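Local coordinates for protein TRAP-type transporter, periplasmic component (Cupriavidus necator, PDB 4P8B) that binds (2S)-2-acetolactate and probably presents it to the membrane components of a TRAP-type transporter as the periplasmic solute-binding protein, at residues Glu168-Gly172 / Met173-Val177; Pro204-Ser208 / Gly209-Gly213; Val157-Lys161 / Arg162-Lys166; Glu215-Gln218 / Ser219-Ala222; Ala224-Tyr227 / Thr228-Gln231. One frame throughout, in Å; residues are numbered along the deposited sequence.

Interaction 1: residues Glu168-Gly172 / Met173-Val177; sequences EDLKG and MKLRV. With X2X ((2S)-2-hydroxy-2-methyl-3-oxobutanoic acid), chain D.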
# COMPACT_ATOMS: atom_id res chain seq x y z
N GLU A 168 -4.17 -24.84 -1.39
CA GLU A 168 -3.27 -25.91 -1.73
C GLU A 168 -2.41 -25.57 -2.96
O GLU A 168 -1.27 -26.02 -3.09
CB GLU A 168 -4.09 -27.18 -1.97
CG GLU A 168 -4.68 -27.81 -0.70
CD GLU A 168 -5.93 -27.13 -0.11
OE1 GLU A 168 -6.61 -26.31 -0.78
OE2 GLU A 168 -6.26 -27.45 1.05
N ASP A 169 -2.95 -24.75 -3.86
CA ASP A 169 -2.23 -24.38 -5.07
C ASP A 169 -0.96 -23.57 -4.80
O ASP A 169 -0.08 -23.49 -5.65
CB ASP A 169 -3.13 -23.57 -6.00
CG ASP A 169 -4.34 -24.34 -6.48
OD1 ASP A 169 -4.33 -25.60 -6.43
OD2 ASP A 169 -5.32 -23.70 -6.90
N LEU A 170 -0.88 -22.94 -3.63
CA LEU A 170 0.30 -22.17 -3.28
C LEU A 170 1.42 -23.00 -2.67
O LEU A 170 2.48 -22.44 -2.36
CB LEU A 170 -0.07 -21.08 -2.29
CG LEU A 170 -0.90 -19.93 -2.83
CD1 LEU A 170 -2.36 -20.10 -2.52
CD2 LEU A 170 -0.38 -18.61 -2.23
N LYS A 171 1.23 -24.30 -2.49
CA LYS A 171 2.20 -25.08 -1.75
C LYS A 171 3.56 -25.01 -2.43
O LYS A 171 3.69 -25.27 -3.62
CB LYS A 171 1.76 -26.54 -1.61
CG LYS A 171 2.72 -27.34 -0.74
CD LYS A 171 2.09 -28.60 -0.19
CE LYS A 171 1.98 -29.67 -1.26
NZ LYS A 171 2.47 -31.00 -0.77
N GLY A 172 4.56 -24.62 -1.65
CA GLY A 172 5.93 -24.55 -2.13
C GLY A 172 6.26 -23.36 -3.01
O GLY A 172 7.41 -23.21 -3.42
N MSE A 173 5.29 -22.50 -3.30
CA MSE A 173 5.53 -21.39 -4.21
C MSE A 173 6.41 -20.32 -3.56
O MSE A 173 6.18 -19.92 -2.42
CB MSE A 173 4.19 -20.80 -4.63
CG MSE A 173 4.20 -19.88 -5.82
SE MSE A 173 2.38 -19.60 -6.42
CE MSE A 173 2.12 -21.14 -7.53
N LYS A 174 7.42 -19.86 -4.31
CA LYS A 174 8.35 -18.85 -3.82
C LYS A 174 7.79 -17.48 -4.16
O LYS A 174 7.93 -16.98 -5.27
CB LYS A 174 9.72 -19.04 -4.46
CG LYS A 174 10.37 -20.36 -4.13
CD LYS A 174 11.75 -20.48 -4.81
CE LYS A 174 12.41 -21.82 -4.55
NZ LYS A 174 11.63 -22.96 -5.10
N LEU A 175 7.11 -16.88 -3.21
CA LEU A 175 6.42 -15.63 -3.46
C LEU A 175 7.15 -14.50 -2.76
O LEU A 175 7.46 -14.59 -1.58
CB LEU A 175 4.98 -15.71 -2.98
CG LEU A 175 4.14 -16.69 -3.81
CD1 LEU A 175 2.76 -16.83 -3.19
CD2 LEU A 175 4.05 -16.24 -5.27
N ARG A 176 7.47 -13.45 -3.50
CA ARG A 176 8.01 -12.26 -2.87
C ARG A 176 6.93 -11.52 -2.10
O ARG A 176 5.83 -11.32 -2.61
CB ARG A 176 8.64 -11.35 -3.92
CG ARG A 176 9.20 -10.03 -3.38
CD ARG A 176 8.13 -8.97 -3.43
NE ARG A 176 8.60 -7.70 -2.88
CZ ARG A 176 7.89 -6.58 -2.92
NH1 ARG A 176 6.69 -6.55 -3.47
NH2 ARG A 176 8.41 -5.47 -2.40
N VAL A 177 7.31 -11.06 -0.91
CA VAL A 177 6.50 -10.15 -0.10
C VAL A 177 7.41 -9.00 0.36
O VAL A 177 8.64 -9.08 0.25
CB VAL A 177 5.83 -10.87 1.09
CG1 VAL A 177 4.84 -11.94 0.59
CG2 VAL A 177 6.85 -11.46 2.03
OAD X2X D . 6.91 -3.08 -2.51
CAH X2X D . 5.73 -3.10 -3.00
OAE X2X D . 5.21 -4.18 -3.40
CAI X2X D . 4.94 -1.85 -3.09
CAB X2X D . 5.58 -0.96 -4.14
OAF X2X D . 3.58 -2.12 -3.30
CAG X2X D . 5.03 -1.22 -1.74
OAC X2X D . 5.83 -0.31 -1.53
CAA X2X D . 4.17 -1.72 -0.63

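Interaction 2: residues Pro204-Ser208 / Gly209-Gly213; sequences PAMAS and GAVDG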
# COMPACT_ATOMS: atom_id res chain seq x y z
N PRO A 204 14.69 -7.90 -10.15
CA PRO A 204 15.56 -8.92 -10.75
C PRO A 204 15.16 -10.33 -10.33
O PRO A 204 15.40 -11.28 -11.05
CB PRO A 204 16.96 -8.56 -10.22
CG PRO A 204 16.69 -7.73 -8.98
CD PRO A 204 15.46 -6.95 -9.33
N ALA A 205 14.60 -10.46 -9.14
CA ALA A 205 14.18 -11.76 -8.63
C ALA A 205 13.05 -12.33 -9.50
O ALA A 205 13.04 -13.53 -9.81
CB ALA A 205 13.74 -11.65 -7.18
N MSE A 206 12.12 -11.48 -9.92
CA MSE A 206 11.06 -11.94 -10.83
C MSE A 206 11.62 -12.25 -12.22
O MSE A 206 11.23 -13.24 -12.85
CB MSE A 206 9.97 -10.91 -10.97
CG MSE A 206 9.13 -10.75 -9.73
SE MSE A 206 7.70 -9.43 -9.93
CE MSE A 206 8.76 -7.83 -9.97
N ALA A 207 12.54 -11.42 -12.69
CA ALA A 207 13.09 -11.59 -14.04
C ALA A 207 13.86 -12.90 -14.15
O ALA A 207 13.82 -13.56 -15.20
CB ALA A 207 14.01 -10.42 -14.40
N SER A 208 14.59 -13.28 -13.10
CA SER A 208 15.41 -14.49 -13.16
C SER A 208 14.65 -15.76 -12.78
O SER A 208 15.17 -16.86 -12.95
CB SER A 208 16.60 -14.37 -12.22
OG SER A 208 16.15 -14.45 -10.87
N GLY A 209 13.48 -15.62 -12.19
CA GLY A 209 12.77 -16.76 -11.65
C GLY A 209 13.18 -17.16 -10.24
O GLY A 209 12.73 -18.19 -9.74
N ALA A 210 14.00 -16.33 -9.59
CA ALA A 210 14.42 -16.61 -8.22
C ALA A 210 13.21 -16.61 -7.27
O ALA A 210 13.18 -17.37 -6.30
CB ALA A 210 15.45 -15.59 -7.75
N VAL A 211 12.20 -15.80 -7.58
CA VAL A 211 10.87 -15.98 -6.99
C VAL A 211 9.91 -16.33 -8.12
O VAL A 211 10.12 -15.96 -9.28
CB VAL A 211 10.37 -14.72 -6.23
CG1 VAL A 211 11.28 -14.43 -5.06
CG2 VAL A 211 10.27 -13.54 -7.17
N ASP A 212 8.86 -17.08 -7.77
CA ASP A 212 7.83 -17.47 -8.72
C ASP A 212 6.79 -16.37 -8.94
O ASP A 212 6.15 -16.31 -10.00
CB ASP A 212 7.09 -18.73 -8.23
CG ASP A 212 8.00 -19.90 -7.99
OD1 ASP A 212 8.93 -20.13 -8.80
OD2 ASP A 212 7.76 -20.66 -7.02
N GLY A 213 6.58 -15.51 -7.94
CA GLY A 213 5.47 -14.58 -7.97
C GLY A 213 5.56 -13.50 -6.92
O GLY A 213 6.61 -13.36 -6.27
O HOH W 1 9.10 -14.81 -11.60

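Interaction 3: residues Val157-Lys161 / Arg162-Lys166; sequences VSNSK and REIRK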
# COMPACT_ATOMS: atom_id res chain seq x y z
N VAL A 157 -2.49 -11.65 -6.12
CA VAL A 157 -1.34 -12.56 -6.21
C VAL A 157 -1.11 -13.04 -7.64
O VAL A 157 -2.04 -13.45 -8.35
CB VAL A 157 -1.49 -13.74 -5.20
CG1 VAL A 157 -2.74 -14.60 -5.49
CG2 VAL A 157 -0.24 -14.61 -5.19
N SER A 158 0.14 -12.93 -8.09
CA SER A 158 0.53 -13.40 -9.41
C SER A 158 1.66 -14.39 -9.28
O SER A 158 2.40 -14.41 -8.30
CB SER A 158 0.97 -12.25 -10.31
OG SER A 158 2.22 -11.68 -9.90
N ASN A 159 1.82 -15.21 -10.31
CA ASN A 159 2.97 -16.10 -10.40
C ASN A 159 3.17 -16.59 -11.83
O ASN A 159 2.33 -16.30 -12.70
CB ASN A 159 2.82 -17.28 -9.43
CG ASN A 159 1.89 -18.35 -9.92
OD1 ASN A 159 2.33 -19.41 -10.38
ND2 ASN A 159 0.59 -18.12 -9.79
N SER A 160 4.28 -17.28 -12.06
CA SER A 160 4.63 -17.74 -13.40
C SER A 160 4.27 -19.21 -13.67
O SER A 160 4.41 -19.68 -14.81
CB SER A 160 6.12 -17.59 -13.63
OG SER A 160 6.82 -18.51 -12.81
N LYS A 161 3.82 -19.93 -12.64
CA LYS A 161 3.69 -21.38 -12.73
C LYS A 161 2.31 -21.91 -12.98
O LYS A 161 2.15 -22.79 -13.83
CB LYS A 161 4.24 -22.05 -11.47
CG LYS A 161 5.76 -21.93 -11.36
CD LYS A 161 6.31 -22.84 -10.29
CE LYS A 161 7.83 -22.90 -10.35
NZ LYS A 161 8.38 -23.74 -9.24
N ARG A 162 1.32 -21.46 -12.22
CA ARG A 162 0.01 -22.10 -12.29
C ARG A 162 -1.08 -21.22 -11.72
O ARG A 162 -0.85 -20.29 -10.96
CB ARG A 162 0.01 -23.44 -11.54
CG ARG A 162 0.36 -23.30 -10.06
CD ARG A 162 0.34 -24.67 -9.36
NE ARG A 162 0.81 -24.62 -7.97
CZ ARG A 162 2.08 -24.64 -7.59
NH1 ARG A 162 3.07 -24.69 -8.48
NH2 ARG A 162 2.38 -24.59 -6.29
N GLU A 163 -2.30 -21.55 -12.09
CA GLU A 163 -3.47 -20.87 -11.56
C GLU A 163 -3.64 -21.13 -10.06
O GLU A 163 -3.46 -22.25 -9.61
CB GLU A 163 -4.69 -21.36 -12.32
CG GLU A 163 -5.97 -20.73 -11.84
CD GLU A 163 -7.18 -21.18 -12.63
OE1 GLU A 163 -7.24 -22.36 -13.05
OE2 GLU A 163 -8.09 -20.35 -12.85
N ILE A 164 -3.97 -20.08 -9.31
CA ILE A 164 -4.27 -20.20 -7.89
C ILE A 164 -5.78 -20.06 -7.65
O ILE A 164 -6.38 -19.01 -7.90
CB ILE A 164 -3.52 -19.13 -7.07
CG1 ILE A 164 -2.02 -19.29 -7.23
CG2 ILE A 164 -3.95 -19.17 -5.61
CD1 ILE A 164 -1.21 -18.24 -6.44
N ARG A 165 -6.41 -21.15 -7.23
CA ARG A 165 -7.82 -21.12 -6.88
C ARG A 165 -8.08 -21.49 -5.43
O ARG A 165 -9.17 -21.25 -4.92
CB ARG A 165 -8.61 -22.09 -7.77
CG ARG A 165 -8.56 -21.82 -9.28
CD ARG A 165 -9.73 -22.52 -10.02
NE ARG A 165 -10.98 -21.82 -9.69
CZ ARG A 165 -11.48 -20.80 -10.39
NH1 ARG A 165 -10.91 -20.41 -11.53
NH2 ARG A 165 -12.58 -20.18 -9.97
N LYS A 166 -7.11 -22.11 -4.76
CA LYS A 166 -7.33 -22.62 -3.41
C LYS A 166 -5.98 -22.67 -2.70
O LYS A 166 -4.93 -22.65 -3.35
CB LYS A 166 -7.97 -24.02 -3.45
CG LYS A 166 -7.13 -25.07 -4.19
CD LYS A 166 -7.86 -26.40 -4.30
CE LYS A 166 -7.05 -27.44 -5.04
NZ LYS A 166 -6.81 -27.09 -6.45

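Interaction 4: residues Glu215-Gln218 / Ser219-Ala222; sequences ENPQ and SVFA. With X2X ((2S)-2-hydroxy-2-methyl-3-oxobutanoic acid), chain D.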
# COMPACT_ATOMS: atom_id res chain seq x y z
N GLU A 215 2.70 -10.04 -5.11
CA GLU A 215 1.35 -9.60 -4.85
C GLU A 215 1.33 -8.09 -4.81
O GLU A 215 2.20 -7.47 -4.19
CB GLU A 215 0.83 -10.22 -3.53
CG GLU A 215 1.81 -10.20 -2.35
CD GLU A 215 1.87 -8.86 -1.63
OE1 GLU A 215 0.82 -8.40 -1.14
OE2 GLU A 215 2.98 -8.27 -1.52
N ASN A 216 0.41 -7.47 -5.52
CA ASN A 216 0.42 -6.00 -5.64
C ASN A 216 -0.87 -5.52 -6.29
O ASN A 216 -1.60 -6.32 -6.91
CB ASN A 216 1.60 -5.52 -6.51
CG ASN A 216 2.71 -4.86 -5.71
OD1 ASN A 216 2.48 -3.87 -5.03
ND2 ASN A 216 3.93 -5.37 -5.82
N PRO A 217 -1.20 -4.24 -6.14
CA PRO A 217 -2.39 -3.73 -6.80
C PRO A 217 -2.31 -3.82 -8.32
O PRO A 217 -1.22 -3.82 -8.92
CB PRO A 217 -2.47 -2.27 -6.31
CG PRO A 217 -1.66 -2.25 -5.08
CD PRO A 217 -0.52 -3.19 -5.35
N GLN A 218 -3.47 -3.84 -8.96
CA GLN A 218 -3.52 -3.90 -10.40
C GLN A 218 -2.74 -2.77 -11.05
O GLN A 218 -2.07 -2.97 -12.04
CB GLN A 218 -4.96 -3.89 -10.89
CG GLN A 218 -5.11 -4.15 -12.39
CD GLN A 218 -4.91 -2.93 -13.24
OE1 GLN A 218 -5.00 -1.81 -12.75
NE2 GLN A 218 -4.61 -3.13 -14.52
N SER A 219 -2.81 -1.57 -10.48
CA SER A 219 -2.17 -0.45 -11.14
C SER A 219 -0.64 -0.57 -11.13
O SER A 219 0.02 -0.04 -12.02
CB SER A 219 -2.61 0.87 -10.53
OG SER A 219 -2.23 0.95 -9.17
N VAL A 220 -0.10 -1.25 -10.13
CA VAL A 220 1.32 -1.52 -10.00
C VAL A 220 1.70 -2.64 -10.96
O VAL A 220 2.66 -2.51 -11.72
CB VAL A 220 1.67 -1.85 -8.55
CG1 VAL A 220 3.11 -2.27 -8.42
CG2 VAL A 220 1.36 -0.65 -7.65
N PHE A 221 0.91 -3.72 -11.00
CA PHE A 221 1.13 -4.81 -11.97
C PHE A 221 1.19 -4.24 -13.37
O PHE A 221 2.06 -4.58 -14.16
CB PHE A 221 -0.04 -5.81 -11.83
CG PHE A 221 0.07 -7.03 -12.70
CD1 PHE A 221 -0.32 -6.97 -14.02
CD2 PHE A 221 0.57 -8.21 -12.19
CE1 PHE A 221 -0.24 -8.10 -14.82
CE2 PHE A 221 0.67 -9.34 -13.01
CZ PHE A 221 0.27 -9.28 -14.30
N ALA A 222 0.25 -3.35 -13.68
CA ALA A 222 0.17 -2.78 -15.03
C ALA A 222 1.32 -1.85 -15.36
O ALA A 222 1.96 -2.00 -16.39
CB ALA A 222 -1.16 -2.06 -15.21
OAD X2X D . 6.91 -3.08 -2.51
CAH X2X D . 5.73 -3.10 -3.00
OAE X2X D . 5.21 -4.18 -3.40
CAI X2X D . 4.94 -1.85 -3.09
CAB X2X D . 5.58 -0.96 -4.14
OAF X2X D . 3.58 -2.12 -3.30
CAG X2X D . 5.03 -1.22 -1.74
OAC X2X D . 5.83 -0.31 -1.53
CAA X2X D . 4.17 -1.72 -0.63

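Interaction 5: residues Ala224-Tyr227 / Thr228-Gln231; sequences AKLY and TVGQ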
# COMPACT_ATOMS: atom_id res chain seq x y z
N ALA A 224 4.23 -1.44 -13.96
CA ALA A 224 5.50 -2.15 -13.95
C ALA A 224 5.54 -3.27 -15.00
O ALA A 224 6.56 -3.94 -15.13
CB ALA A 224 5.78 -2.71 -12.57
N LYS A 225 4.45 -3.47 -15.74
CA LYS A 225 4.39 -4.48 -16.80
C LYS A 225 4.87 -5.83 -16.30
O LYS A 225 5.71 -6.48 -16.93
CB LYS A 225 5.22 -4.02 -18.00
CG LYS A 225 4.74 -2.73 -18.59
CD LYS A 225 5.40 -2.44 -19.92
CE LYS A 225 4.72 -1.27 -20.60
NZ LYS A 225 4.94 0.01 -19.87
N LEU A 226 4.27 -6.31 -15.20
CA LEU A 226 4.86 -7.47 -14.53
C LEU A 226 4.71 -8.75 -15.34
O LEU A 226 5.45 -9.70 -15.12
CB LEU A 226 4.30 -7.64 -13.12
CG LEU A 226 4.73 -6.55 -12.15
CD1 LEU A 226 4.21 -6.90 -10.74
CD2 LEU A 226 6.22 -6.37 -12.10
N TYR A 227 3.81 -8.75 -16.31
CA TYR A 227 3.70 -9.87 -17.23
C TYR A 227 4.98 -10.06 -18.04
O TYR A 227 5.21 -11.13 -18.57
CB TYR A 227 2.51 -9.72 -18.19
CG TYR A 227 2.37 -8.34 -18.77
CD1 TYR A 227 3.03 -7.98 -19.95
CD2 TYR A 227 1.60 -7.39 -18.13
CE1 TYR A 227 2.91 -6.68 -20.45
CE2 TYR A 227 1.47 -6.12 -18.63
CZ TYR A 227 2.12 -5.76 -19.78
OH TYR A 227 1.97 -4.48 -20.26
N THR A 228 5.82 -9.03 -18.15
CA THR A 228 7.09 -9.15 -18.85
C THR A 228 8.19 -9.79 -18.01
O THR A 228 9.26 -10.12 -18.53
CB THR A 228 7.61 -7.80 -19.41
OG1 THR A 228 8.03 -6.95 -18.33
CG2 THR A 228 6.53 -7.13 -20.25
N VAL A 229 7.92 -9.98 -16.72
CA VAL A 229 8.83 -10.69 -15.82
C VAL A 229 8.11 -11.89 -15.20
O VAL A 229 8.16 -12.12 -13.98
CB VAL A 229 9.49 -9.76 -14.78
CG1 VAL A 229 10.52 -8.85 -15.46
CG2 VAL A 229 8.46 -8.94 -14.03
N GLY A 230 7.43 -12.63 -16.07
CA GLY A 230 6.90 -13.93 -15.75
C GLY A 230 5.55 -13.99 -15.09
O GLY A 230 5.06 -15.09 -14.85
N GLN A 231 4.92 -12.86 -14.84
CA GLN A 231 3.71 -12.87 -14.03
C GLN A 231 2.51 -13.04 -14.95
O GLN A 231 1.82 -12.08 -15.30
CB GLN A 231 3.62 -11.61 -13.19
CG GLN A 231 4.84 -11.43 -12.29
CD GLN A 231 5.16 -12.67 -11.50
OE1 GLN A 231 4.37 -13.09 -10.67
NE2 GLN A 231 6.31 -13.26 -11.76
O HOH W 2 7.74 -13.03 -18.98

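Interaction 1: residues Glu168-Gly172 / Met173-Val177
A type II beta turn from Leu170 to Met173 links the end of a 3-10 segment directly to strand 174-177, whose far end holds the ligand. Gly172 has the positive phi (76°) of such a turn, and Met173 N closes it on Leu170 O at 3.0 Å, the N-H lying above the plane of that carbonyl. Met173, modelled as selenomethionine, turns its CG away from the backbone N (chi1 -165°). A bend at the last torsion then brings its methyl CE back to within 3.7 Å of Asp169 O. Two residues further on, Leu175 meets Leu170 with methyl against methyl, CD1 to CD2 at 3.7 Å. The two side chains cross at about a right angle, and Phe187 of helix 181-189 also packs on Leu175. Further along the strand, Arg176 points its guanidinium edge at the acetolactate carboxylate. Its NH1 reaches ligand OAE and its NH2 reaches ligand OAD, each at 2.8 Å and almost perfectly straight. NH2 also bonds to Met197 O, so backbone helps fix how the group is turned. This two-pronged arginine-carboxylate grip belongs to the ligand site and is characteristic of TRAP solute-binding proteins.

Interaction 2: residues Pro204-Ser208 / Gly209-Gly213
Ala205 does double duty where helix 199-208 runs out, since both its carbonyl and its methyl touch the departing chain. Val211 N bonds to Ala205 O at 3.3 Å; the N-H runs nearly straight but comes from well above the carbonyl plane. The methyl CB of Ala205 lies 4.0 Å from Val211 CG2, with Ala210 CB a little further off. Next comes Met206, a selenomethionine whose own CG packs 4.0 Å from the same Val211 CG2. That branch of the valine therefore fits over the last turn, against both residues. The remainder of the Met206 chain bends off to Leu226 and Val229 in another loop. Its carbonyl stays behind to receive a weak bond from Gly209 N and to accept a water, 2.9 Å from Met206 O, which also donates to Val211 O at 2.8 Å. This water adds a further tie between the helix end and the outgoing chain. Ser208 N still makes a helical bond to Pro204 O at 3.0 Å. Gly209 then leaves helical geometry with phi 85°, a conformation that suits glycine. Beyond the turn, Asp212 sends OD2 to Lys174 N, and Val211 approaches ligand-binding Arg176, about 4 Å between the nearest side-chain atoms. The arrangement is a glycine-ended helix C-terminus with the chain folded back over its last turn, here feeding strand 213-216 of the solute-binding fold.

Interaction 3: residues Val157-Lys161 / Arg162-Lys166
Asn159 holds the chain's exit from strand 156-159 with both ends of its amide. Its CG stands between its own backbone N and carbonyl carbon (chi1 78°), which swings the group forward over the residues that follow. OD1 takes two backbone N-H groups: Lys161 N at 2.8 Å, from above the carbonyl plane, and Arg162 N at 2.9 Å, closer to that plane. The first of these makes an Asx turn. On the other arm, ND2 donates to Arg162 O at 2.9 Å, and here the fit is flat, with the acceptor in the amide plane and the donor in the plane of the Arg162 carbonyl. Three bonds thus fix the rotation of a buried amide and decide which end is oxygen. Ile164 comes in beside it, its CD1 3.8 Å from ND2, and goes on to meet Val157 tip to tip, CD1 to CG2 at 4.0 Å. Arg162 leaves the turn as an extended chain and passes Lys161 at a slant, NH1 to Lys161 CD 4.1 Å, while its NE donates to Asp169 O. Two residues apart, Arg165 NH1 and Glu163 OE2 make a salt bridge of 3.1 Å, the nitrogen placed above the carboxylate plane. The same Arg165 also bridges to Glu308, and Glu163 bonds to Thr302. Strand 156-159 itself runs antiparallel between strands 213-216 and 233-235, and this turn carries the chain from it past strand 300-302, at the far edge of the sheet, toward strand 174-177.

Interaction 4: residues Glu215-Gln218 / Ser219-Ala222
Phe221 N meets Pro217 O nearly head-on at 3.0 Å, while Ala222 N donates to Gln218 O at 2.9 Å, so helix 218-223 starts right behind strand 213-216 with Pro217 at the N-cap. Val220 N adds a weak bond to the same proline oxygen. Pro217 and Val220 lie side by side and point the same way, ring CD against methyl CG2 at 3.9 Å. The other valine branch, CG1, held away from its backbone N (chi1 174°), rests 3.8 Å from Asn216 CG. Gln218 bends at its second torsion to bring NE2 3.7 Å from Ala222 CB. Trp199 of helix 199-208 touches both Asn216 and Val220, and the Phe221 ring meets Trp291 edge-to-face. Asn216 itself turns to the acetolactate, with chi1 at -107°, off the staggered positions. Its OD1 accepts from the ligand hydroxyl OAF at 2.7 Å, and its ND2 donates to the carboxylate oxygen OAE at 3.0 Å. ND2 also bonds to Gln214 OE1, which fixes which end of the amide is which. One asparagine thereby recognises a hydroxyl and a carboxylate together, a pairing well matched to an alpha-hydroxy acid.

Interaction 5: residues Ala224-Tyr227 / Thr228-Gln231
Leu226 O is gripped by two backbone N-H groups coming from opposite faces of its carbonyl plane, Val229 N at 3.0 Å and Gln231 N at 3.2 Å. One residue earlier, Lys225 O is also held twice, both times by Thr228. The hydroxyl OG1 donates to Lys225 O at 2.8 Å, close to the carbonyl plane, and Thr228 N reaches the same oxygen from above it. For this the threonine sets OG1 between its own N and carbonyl carbon (chi1 70°), which leaves its methyl CG2 3.6 Å from Tyr227 CD1. Lys225 has positive phi and ends helix 218-223 in a Schellman motif; a short 3-10 turn follows at once, to which the Thr228 N and Val229 N bonds belong. The chain is then turned at Gly230, again with positive phi, toward strand 233-235. Among the apolar groups, Leu226 CD2 meets Val229 CG2 at 3.9 Å, the two side chains slanting past each other. Gln231 lays CG against Leu226 CB, then bends so that NE2 donates to Val229 O at 3.1 Å, almost straight and in its own amide plane. Its OE1 goes to Ser158 OG, so both ends of the amide are used. Gln231 O, buried and without a hydrogen-bond partner, gets a CA-H contact from Tyr227. A water donates to Tyr227 O and accepts from Gly230 N at 3.0 Å, while the tyrosine ring stacks on His297.

Interactions 1 and 4 both reach the acetolactate: Arg176 and Asn216 share its oxygen OAE; the centres of the two interactions are about 18 Å apart, but Arg176 NH1 is only 3.8 Å from Asn216 ND2. Gln79, Asn100 and Arg155 also hydrogen-bond the ligand. Interaction 2 runs alongside the arginine strand, Lys174 O lying 2.7 Å from Asp212 N and Arg176 N 2.9 Å from Gly213 O. Interaction 3, centred about 8 Å from interaction 1, joins it through Arg162 and Asp169, and joins interaction 2 through Asp212 O to Ser160 N. Interaction 5 follows interaction 4 in the chain, Phe221 O to Leu226 N at 3.0 Å, and packs on interaction 2, the Leu226 side chain about 8 Å from the ligand between nearest atoms.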